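Local coordinates for protein 6-phosphogluconolactonase (Trypanosoma cruzi, PDB 6VYE) that is a lactonase expected to hydrolyse 6-phosphogluconolactone to 6-phosphogluconate in the pentose phosphate pathway, at residues T225-K230 and D262-E267; K12-V17 and D256-L261; K30-I35 and H219-A224. One frame throughout, in Å; residues are numbered along the deposited sequence.

Interaction 1 of 3, residues T225-K230 and D262-E267. Unlike the reference sequence in segment 262-267: E267 (reference Gly).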
# COMPACT_ATOMS: atom_id res chain seq x y z
N THR A 225 0.86 11.30 -8.50
CA THR A 225 1.35 12.21 -9.58
C THR A 225 0.23 12.48 -10.57
O THR A 225 -0.74 11.69 -10.61
CB THR A 225 2.52 11.59 -10.34
OG1 THR A 225 2.05 10.34 -10.87
CG2 THR A 225 3.73 11.36 -9.46
N GLY A 226 0.38 13.53 -11.36
CA GLY A 226 -0.39 13.79 -12.58
C GLY A 226 -1.45 14.84 -12.34
O GLY A 226 -2.23 14.71 -11.33
N LYS A 227 -1.51 15.84 -13.21
CA LYS A 227 -2.62 16.82 -13.22
C LYS A 227 -3.97 16.07 -13.19
O LYS A 227 -4.88 16.58 -12.57
CB LYS A 227 -2.54 17.76 -14.42
CG LYS A 227 -3.46 18.98 -14.31
CD LYS A 227 -3.65 19.76 -15.59
CE LYS A 227 -4.85 20.69 -15.54
NZ LYS A 227 -4.51 21.99 -14.91
N GLU A 228 -4.07 14.91 -13.84
CA GLU A 228 -5.34 14.14 -13.99
C GLU A 228 -5.85 13.58 -12.64
O GLU A 228 -7.04 13.19 -12.60
CB GLU A 228 -5.14 13.02 -15.02
CG GLU A 228 -4.32 11.81 -14.54
CD GLU A 228 -2.80 11.86 -14.68
OE1 GLU A 228 -2.11 10.84 -14.34
OE2 GLU A 228 -2.30 12.91 -15.08
N LYS A 229 -5.02 13.55 -11.59
CA LYS A 229 -5.43 13.04 -10.25
C LYS A 229 -5.64 14.18 -9.25
O LYS A 229 -5.83 13.93 -8.06
CB LYS A 229 -4.35 12.10 -9.74
CG LYS A 229 -4.18 10.88 -10.62
CD LYS A 229 -3.41 9.81 -9.93
CE LYS A 229 -3.09 8.68 -10.87
NZ LYS A 229 -1.91 9.04 -11.64
N LYS A 230 -5.61 15.41 -9.73
CA LYS A 230 -5.70 16.61 -8.86
C LYS A 230 -7.08 16.66 -8.20
O LYS A 230 -7.18 17.03 -7.01
CB LYS A 230 -5.43 17.87 -9.67
CG LYS A 230 -5.25 19.13 -8.85
CD LYS A 230 -4.31 20.14 -9.52
CE LYS A 230 -4.98 21.23 -10.33
NZ LYS A 230 -6.39 20.96 -10.69
N ASP A 262 4.02 15.25 -7.10
CA ASP A 262 4.66 16.08 -8.15
C ASP A 262 3.97 17.45 -8.13
O ASP A 262 2.95 17.61 -7.42
CB ASP A 262 4.65 15.37 -9.51
CG ASP A 262 3.33 15.40 -10.27
OD1 ASP A 262 2.25 15.46 -9.62
OD2 ASP A 262 3.38 15.37 -11.51
N LYS A 263 4.53 18.42 -8.87
CA LYS A 263 4.03 19.82 -8.99
C LYS A 263 2.62 19.79 -9.57
O LYS A 263 1.76 20.46 -9.02
CB LYS A 263 4.95 20.65 -9.88
CG LYS A 263 6.34 20.93 -9.33
CD LYS A 263 6.34 21.96 -8.22
CE LYS A 263 7.73 22.45 -7.87
NZ LYS A 263 8.00 22.25 -6.42
N GLU A 264 2.40 19.03 -10.64
CA GLU A 264 1.15 19.04 -11.43
C GLU A 264 -0.03 18.60 -10.55
O GLU A 264 -1.11 19.22 -10.67
CB GLU A 264 1.32 18.20 -12.69
CG GLU A 264 2.19 18.87 -13.74
CD GLU A 264 1.57 20.10 -14.43
OE1 GLU A 264 0.37 20.08 -14.74
OE2 GLU A 264 2.29 21.08 -14.66
N ILE A 265 0.11 17.58 -9.70
CA ILE A 265 -1.04 17.11 -8.85
C ILE A 265 -1.28 18.10 -7.71
O ILE A 265 -2.44 18.18 -7.25
CB ILE A 265 -0.87 15.67 -8.34
CG1 ILE A 265 -2.24 15.07 -7.93
CG2 ILE A 265 0.17 15.59 -7.22
CD1 ILE A 265 -2.19 13.61 -7.57
N ALA A 266 -0.25 18.85 -7.30
CA ALA A 266 -0.22 19.72 -6.10
C ALA A 266 -0.57 21.19 -6.43
O ALA A 266 -0.42 22.01 -5.51
CB ALA A 266 1.14 19.63 -5.47
N GLU A 267 -1.11 21.51 -7.61
CA GLU A 267 -1.34 22.93 -8.06
C GLU A 267 -2.34 23.66 -7.14
O GLU A 267 -2.16 24.85 -6.95
CB GLU A 267 -1.77 23.01 -9.53
CG GLU A 267 -1.17 21.91 -10.39
CD GLU A 267 -0.94 22.15 -11.88
OE1 GLU A 267 -0.23 23.13 -12.21
OE2 GLU A 267 -1.42 21.31 -12.70
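I265 meets G226 and K229 where the turn of residues 225-230 folds against the chain that follows strand 256-262, and here the packing is close. CG1 of I265, anti to the backbone N (chi1 -159°), lies 3.4 Å from O of G226. Beyond it, CD1 presses on CB of K229 at 3.4 Å, tighter than two carbons usually come. K230 lays CG against O of I265, also at 3.4 Å. Next to this apolar wedge sits the buried carboxylate of D262, whose side chain crosses that of T225 at about a right angle, CB and CG near its CG2 methyl. OD1 of D262 accepts from N of I265 at 3.0 Å, three residues on in the chain: an Asx motif at the head of residues 263-265, which are helical in backbone angles but lack the regular bonds. The same oxygen takes N of G226 at 3.2 Å, and the two donors arrive from opposite faces of the carboxylate plane, so one atom pins both segments. Toward solvent the fit is looser. The charges of K227 and E267 are joined only by a long salt bridge, NZ to OE2 at 3.9 Å. Its geometry is doubtful, because CG of E267, which differs from the reference sequence, clashes with O of E264. The carboxylate of E264 approaches K227 through OE1, near CB at 3.7 Å.

Interaction 2 of 3, residues K12-V17 and D256-L261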
# COMPACT_ATOMS: atom_id res chain seq x y z
N LYS A 12 -3.83 16.98 8.46
CA LYS A 12 -2.51 17.63 8.27
C LYS A 12 -1.45 16.55 8.05
O LYS A 12 -0.54 16.38 8.84
CB LYS A 12 -2.22 18.56 9.45
CG LYS A 12 -3.31 19.60 9.72
CD LYS A 12 -3.23 20.85 8.86
CE LYS A 12 -4.57 21.51 8.57
NZ LYS A 12 -4.54 22.96 8.84
N PRO A 13 -1.49 15.79 6.93
CA PRO A 13 -0.34 14.96 6.59
C PRO A 13 0.87 15.84 6.26
O PRO A 13 0.71 17.01 5.98
CB PRO A 13 -0.82 14.21 5.35
CG PRO A 13 -1.79 15.18 4.71
CD PRO A 13 -2.53 15.77 5.90
N LYS A 14 2.05 15.24 6.37
CA LYS A 14 3.32 15.82 5.87
C LYS A 14 3.22 15.78 4.35
O LYS A 14 2.97 14.68 3.80
CB LYS A 14 4.47 15.00 6.46
CG LYS A 14 5.86 15.33 5.95
CD LYS A 14 6.37 16.64 6.48
CE LYS A 14 7.73 17.01 5.95
NZ LYS A 14 7.91 18.48 5.93
N ILE A 15 3.28 16.92 3.69
CA ILE A 15 3.17 16.97 2.20
C ILE A 15 4.56 17.29 1.67
O ILE A 15 5.14 18.23 2.15
CB ILE A 15 2.04 17.92 1.73
CG1 ILE A 15 0.67 17.40 2.18
CG2 ILE A 15 2.08 18.12 0.22
CD1 ILE A 15 -0.49 18.35 2.00
N ILE A 16 5.11 16.44 0.81
CA ILE A 16 6.37 16.74 0.07
C ILE A 16 6.04 16.81 -1.43
O ILE A 16 5.55 15.82 -2.02
CB ILE A 16 7.46 15.70 0.39
CG1 ILE A 16 7.65 15.50 1.89
CG2 ILE A 16 8.77 16.11 -0.29
CD1 ILE A 16 8.50 14.29 2.24
N VAL A 17 6.26 17.97 -2.01
CA VAL A 17 6.04 18.25 -3.46
C VAL A 17 7.40 18.20 -4.15
O VAL A 17 8.24 19.00 -3.79
CB VAL A 17 5.34 19.61 -3.63
CG1 VAL A 17 5.08 19.93 -5.08
CG2 VAL A 17 4.06 19.67 -2.82
N ASP A 256 1.70 8.23 11.35
CA ASP A 256 2.43 9.33 10.68
C ASP A 256 2.20 9.20 9.17
O ASP A 256 2.72 8.22 8.58
CB ASP A 256 3.92 9.30 11.08
CG ASP A 256 4.85 9.91 10.05
OD1 ASP A 256 5.66 9.15 9.45
OD2 ASP A 256 4.71 11.11 9.77
N VAL A 257 1.50 10.18 8.57
CA VAL A 257 1.07 10.16 7.15
C VAL A 257 1.93 11.12 6.35
O VAL A 257 1.99 12.29 6.71
CB VAL A 257 -0.43 10.51 6.98
CG1 VAL A 257 -0.84 10.54 5.52
CG2 VAL A 257 -1.29 9.52 7.73
N THR A 258 2.54 10.63 5.27
CA THR A 258 3.33 11.44 4.30
C THR A 258 2.73 11.26 2.92
O THR A 258 2.61 10.12 2.50
CB THR A 258 4.81 11.04 4.28
OG1 THR A 258 5.26 11.01 5.63
CG2 THR A 258 5.69 12.00 3.50
N PHE A 259 2.33 12.37 2.29
CA PHE A 259 1.93 12.45 0.86
C PHE A 259 3.13 13.01 0.08
O PHE A 259 3.67 14.09 0.43
CB PHE A 259 0.69 13.33 0.66
CG PHE A 259 -0.64 12.75 1.09
CD1 PHE A 259 -1.82 13.38 0.71
CD2 PHE A 259 -0.72 11.65 1.92
CE1 PHE A 259 -3.04 12.89 1.12
CE2 PHE A 259 -1.95 11.13 2.29
CZ PHE A 259 -3.12 11.75 1.88
N ILE A 260 3.60 12.24 -0.90
CA ILE A 260 4.74 12.62 -1.78
C ILE A 260 4.13 12.87 -3.16
O ILE A 260 3.56 11.93 -3.75
CB ILE A 260 5.85 11.55 -1.72
CG1 ILE A 260 6.23 11.22 -0.27
CG2 ILE A 260 7.07 11.94 -2.56
CD1 ILE A 260 7.37 10.20 -0.15
N LEU A 261 4.19 14.11 -3.61
CA LEU A 261 3.46 14.61 -4.81
C LEU A 261 4.43 15.21 -5.83
O LEU A 261 5.52 15.70 -5.44
CB LEU A 261 2.49 15.69 -4.32
CG LEU A 261 1.60 15.29 -3.15
CD1 LEU A 261 0.69 16.44 -2.77
CD2 LEU A 261 0.76 14.06 -3.51
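I15 and L261 touch through single methyl groups, CG2 of I15 against CD1 of L261 at 3.7 Å, and the two side chains cross obliquely at the apolar centre. Before the strand begins, P13 sets CB 4.3 Å above the ring plane of F259, offset toward the rim near CD2. CG of F259 stands anti to its carbonyl carbon (chi1 -74°), and the ring reaches L233, I236 and I237. The CB of P13 also meets CG1 of V257, at 3.7 Å. On the face opposite I15 and L261, I16 brings CD1 to CG2 of T258 at 3.8 Å. Strands 14-17 and 256-261 run parallel, 14° apart, and the first is one of the two outermost strands of the mixed sheet of this Rossmann-like α/β fold. The hydrogen bonds of the seam are all main chain. F259 is straddled by K14 and I16: its N donates to O of K14 and its O accepts from N of I16, each at 2.8 Å. The outer members are N of K14 to O of V257 at 3.0 Å and N of L261 to O of I16 at 2.7 Å. T258 bonds through its backbone to V220 and L222, and N of I260 to L222, in the next strand. At the exposed edge K14 lies side by side with T258, then leads its chain away. Main-chain bonds thus set the register, while the carbon contacts vary by face: F259 and L261 meet helix 230-237, I16 and I260 helix 24-38.

Interaction 3 of 3, residues K30-I35 and H219-A224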
# COMPACT_ATOMS: atom_id res chain seq x y z
N LYS A 30 14.04 7.78 0.82
CA LYS A 30 14.65 8.53 1.95
C LYS A 30 13.74 8.36 3.18
O LYS A 30 14.25 8.06 4.29
CB LYS A 30 14.82 10.02 1.61
CG LYS A 30 15.47 10.87 2.69
CD LYS A 30 15.82 12.28 2.26
CE LYS A 30 16.58 13.07 3.30
NZ LYS A 30 16.80 14.48 2.91
N LYS A 31 12.44 8.55 2.98
CA LYS A 31 11.43 8.41 4.06
C LYS A 31 11.52 6.98 4.64
O LYS A 31 11.58 6.88 5.87
CB LYS A 31 10.02 8.72 3.54
CG LYS A 31 8.94 8.76 4.62
CD LYS A 31 9.36 9.58 5.82
CE LYS A 31 8.25 10.36 6.46
NZ LYS A 31 8.79 11.17 7.58
N ILE A 32 11.46 5.94 3.80
CA ILE A 32 11.51 4.53 4.29
C ILE A 32 12.79 4.30 5.10
O ILE A 32 12.69 3.78 6.23
CB ILE A 32 11.34 3.51 3.14
CG1 ILE A 32 9.93 3.53 2.57
CG2 ILE A 32 11.72 2.11 3.60
CD1 ILE A 32 9.86 3.04 1.14
N VAL A 33 13.93 4.72 4.60
CA VAL A 33 15.25 4.54 5.29
C VAL A 33 15.24 5.31 6.61
O VAL A 33 15.67 4.72 7.59
CB VAL A 33 16.43 4.91 4.38
CG1 VAL A 33 17.76 4.96 5.13
CG2 VAL A 33 16.53 3.94 3.21
N GLU A 34 14.73 6.53 6.64
CA GLU A 34 14.60 7.34 7.88
C GLU A 34 13.76 6.57 8.91
O GLU A 34 14.14 6.60 10.10
CB GLU A 34 13.87 8.66 7.62
CG GLU A 34 14.79 9.80 7.24
CD GLU A 34 14.11 11.02 6.66
OE1 GLU A 34 12.83 11.08 6.64
OE2 GLU A 34 14.84 11.90 6.18
N ILE A 35 12.64 5.95 8.49
CA ILE A 35 11.75 5.22 9.42
C ILE A 35 12.55 4.01 9.94
O ILE A 35 12.45 3.70 11.11
CB ILE A 35 10.43 4.81 8.72
CG1 ILE A 35 9.58 6.04 8.37
CG2 ILE A 35 9.66 3.80 9.55
CD1 ILE A 35 8.46 5.73 7.43
N HIS A 219 3.23 4.06 10.04
CA HIS A 219 3.58 5.01 8.96
C HIS A 219 2.86 4.67 7.65
O HIS A 219 2.92 3.48 7.20
CB HIS A 219 5.08 5.04 8.72
CG HIS A 219 5.84 5.29 9.96
ND1 HIS A 219 6.21 6.57 10.35
CD2 HIS A 219 6.29 4.44 10.91
CE1 HIS A 219 6.87 6.50 11.48
NE2 HIS A 219 6.96 5.19 11.83
N VAL A 220 2.27 5.69 7.04
CA VAL A 220 1.58 5.56 5.74
C VAL A 220 2.23 6.56 4.78
O VAL A 220 2.37 7.74 5.15
CB VAL A 220 0.06 5.79 5.88
CG1 VAL A 220 -0.62 5.79 4.53
CG2 VAL A 220 -0.60 4.81 6.85
N ILE A 221 2.63 6.09 3.61
CA ILE A 221 3.31 6.91 2.56
C ILE A 221 2.48 6.75 1.30
O ILE A 221 2.39 5.59 0.79
CB ILE A 221 4.77 6.48 2.34
CG1 ILE A 221 5.58 6.52 3.64
CG2 ILE A 221 5.42 7.31 1.23
CD1 ILE A 221 6.93 5.83 3.55
N LEU A 222 1.84 7.84 0.86
CA LEU A 222 1.05 7.84 -0.39
C LEU A 222 1.88 8.52 -1.47
O LEU A 222 2.37 9.66 -1.24
CB LEU A 222 -0.29 8.54 -0.19
CG LEU A 222 -1.18 8.61 -1.44
CD1 LEU A 222 -1.83 7.27 -1.72
CD2 LEU A 222 -2.25 9.65 -1.26
N LEU A 223 2.00 7.86 -2.62
CA LEU A 223 2.65 8.38 -3.84
C LEU A 223 1.53 8.79 -4.81
O LEU A 223 0.65 7.97 -5.09
CB LEU A 223 3.54 7.28 -4.41
CG LEU A 223 4.67 6.83 -3.50
CD1 LEU A 223 5.72 6.05 -4.25
CD2 LEU A 223 5.32 8.06 -2.87
N ALA A 224 1.51 10.05 -5.25
CA ALA A 224 0.49 10.50 -6.22
C ALA A 224 1.09 11.51 -7.21
O ALA A 224 1.74 12.48 -6.78
CB ALA A 224 -0.69 11.07 -5.47
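Helix 30-35, which touches strand 219-224 through K31, I32 and I35, runs almost exactly antiparallel to it, the two directions 173° apart and the axes 10.5 Å from each other. This is the helix-on-sheet layer of an α/β fold: helix 24-38 belongs to the β-α-β crossover that leads from strand 14-18 to strand 46-50, and on the way it passes over the strands lying between them in the sheet. H219 and I221, two residues apart, point toward it, while V220 between them points away. I221 reaches the helix through CD1, which meets CG of K31 at 3.7 Å and CG1 of I32 at 3.9 Å, crossing both chains at an angle, and lies 4.2 Å from CD1 of I35. No hydrogen bond joins the helix to the strand; the contact is carbon against carbon and carbon against ring. The imidazole of H219 slides past the side chain of I35 in the opposite direction, and chi2 of -93° turns the ring so that one face meets I35. Its ND1 is hydrogen-bonded to D256 of the neighbouring strand, a tie that would limit rotation of the ring. Over that face I35 spreads both branches. CD1 sits 3.7 Å from CG of H219, and CG2 makes a CH-pi contact, 3.9 Å from the ring centroid and 23° off its normal, closest to CD2 and NE2.

How the interactions relate
The three contacts lie on adjoining parallel strands of the mixed sheet and on the segments that leave them. Interactions 2 and 3, their centres about 9 Å apart, share neighbouring strands: N of I260 meets O of L222 at 2.9 Å, and OD1 of D256 meets ND1 of H219 at 2.8 Å, probable hydrogen bonds both. Interaction 3 is nested within the chain loop closed by interaction 2. Interaction 1 gathers the segments leaving those same two strands, about 14 Å from interaction 2 and 19 Å from interaction 3, centre to centre. CB of A266 packs on CG2 of V17 at 3.9 Å, and CG2 of I265 on O of A224 at 3.5 Å.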